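Local coordinates for deoxy-D-mannose-octulosonate 8-phosphate phosphatase (PDB 1K1E), which hydrolyses 3-deoxy-D-manno-octulosonate 8-phosphate to KDO and inorganic phosphate, a magnesium-dependent step in lipopolysaccharide biosynthesis, at residues A95-T98 against A99-A103. Residues are numbered along the deposited sequence; the frame is centred on the assembly and turned at random.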
loop_
_atom_site.group_PDB
_atom_site.type_symbol
_atom_site.label_atom_id
_atom_site.label_comp_id
_atom_site.label_asym_id
_atom_site.label_seq_id
_atom_site.Cartn_x
_atom_site.Cartn_y
_atom_site.Cartn_z
ATOM N N ALA A 95 -26.506 -10.002 -20.081
ATOM C CA ALA A 95 -26.596 -8.549 -20.331
ATOM C C ALA A 95 -27.446 -8.176 -21.530
ATOM O O ALA A 95 -27.898 -7.031 -21.669
ATOM C CB ALA A 95 -25.138 -7.921 -20.513
ATOM N N GLY A 96 -27.632 -9.123 -22.425
ATOM C CA GLY A 96 -28.399 -8.844 -23.619
ATOM C C GLY A 96 -27.530 -8.129 -24.635
ATOM O O GLY A 96 -28.018 -7.374 -25.488
ATOM N N VAL A 97 -26.224 -8.344 -24.539
ATOM C CA VAL A 97 -25.310 -7.679 -25.458
ATOM C C VAL A 97 -24.429 -8.697 -26.113
ATOM O O VAL A 97 -24.253 -9.792 -25.605
ATOM C CB VAL A 97 -24.410 -6.670 -24.728
ATOM C CG1 VAL A 97 -25.254 -5.671 -23.962
ATOM C CG2 VAL A 97 -23.464 -7.423 -23.841
ATOM N N THR A 98 -23.864 -8.336 -27.249
ATOM C CA THR A 98 -23.005 -9.228 -27.990
ATOM C C THR A 98 -21.543 -9.055 -27.561
ATOM O O THR A 98 -21.212 -8.081 -26.886
ATOM C CB THR A 98 -23.060 -8.935 -29.496
ATOM O OG1 THR A 98 -22.387 -7.712 -29.755
ATOM C CG2 THR A 98 -24.545 -8.752 -29.957
ATOM N N ALA A 99 -20.681 -9.988 -27.977
ATOM C CA ALA A 99 -19.263 -9.884 -27.617
ATOM C C ALA A 99 -18.649 -8.630 -28.219
ATOM O O ALA A 99 -17.863 -7.930 -27.558
ATOM C CB ALA A 99 -18.456 -11.140 -28.068
ATOM N N GLU A 100 -18.991 -8.312 -29.465
ATOM C CA GLU A 100 -18.430 -7.101 -30.039
ATOM C C GLU A 100 -18.734 -5.862 -29.240
ATOM O O GLU A 100 -17.975 -4.906 -29.297
ATOM C CB GLU A 100 -18.883 -6.867 -31.506
ATOM C CG GLU A 100 -20.346 -6.995 -31.813
ATOM C CD GLU A 100 -20.633 -6.747 -33.318
ATOM O OE1 GLU A 100 -21.731 -7.142 -33.829
ATOM O OE2 GLU A 100 -19.745 -6.142 -33.985
ATOM N N GLN A 101 -19.828 -5.872 -28.476
ATOM C CA GLN A 101 -20.215 -4.701 -27.678
ATOM C C GLN A 101 -19.719 -4.799 -26.218
ATOM O O GLN A 101 -20.117 -4.001 -25.365
ATOM C CB GLN A 101 -21.749 -4.577 -27.653
ATOM C CG GLN A 101 -22.499 -4.820 -29.000
ATOM C CD GLN A 101 -24.076 -4.940 -28.886
ATOM O OE1 GLN A 101 -24.638 -5.614 -27.986
ATOM N NE2 GLN A 101 -24.776 -4.311 -29.838
ATOM N N THR A 102 -18.892 -5.791 -25.933
ATOM C CA THR A 102 -18.390 -5.985 -24.563
ATOM C C THR A 102 -16.906 -5.692 -24.458
ATOM O O THR A 102 -16.156 -5.970 -25.400
ATOM C CB THR A 102 -18.578 -7.421 -24.184
ATOM O OG1 THR A 102 -19.960 -7.772 -24.337
ATOM C CG2 THR A 102 -18.153 -7.673 -22.743
ATOM N N ALA A 103 -16.475 -5.141 -23.324
ATOM C CA ALA A 103 -15.043 -4.870 -23.114
ATOM C C ALA A 103 -14.666 -5.585 -21.834
ATOM O O ALA A 103 -15.493 -5.704 -20.961
ATOM C CB ALA A 103 -14.772 -3.384 -22.947
#
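T98 and Q101 close on each other across a type I beta turn, 98-101, in the HAD-type fold, where the chain leaves helix 84-95 and enters strand 102-106 of the central parallel sheet. A Schellman motif, with G96 at positive phi, has just ended the helix. The side chain of Q101 folds back obliquely across T98, and its OE1 takes the T98 backbone N-H at 2.9 Å. That bond is nearly straight (168°), although the nitrogen stands above the amide plane of the glutamine. The same OE1 also touches V97, 3.3 Å from its CA. The T98 carbonyl O is gripped from opposite faces of its plane: Q101 N donates on one, at 3.1 Å and a bent 137°, and T102 OG1 on the other, at 2.9 Å. T102 can reach it because its OG1 sits anti to its own carbonyl carbon (chi1 -56°). V97 CG2 packs against T102 OG1, the two side chains crossing at about a right angle, while F10 of the neighbouring strand 10-14 touches both residues. On the outer side, E100 runs alongside T98 in the same direction. T98 OG1 accepts a weak bond from Q101 N and touches two methylenes, E100 CG and Q101 CG, each 3.0 Å away.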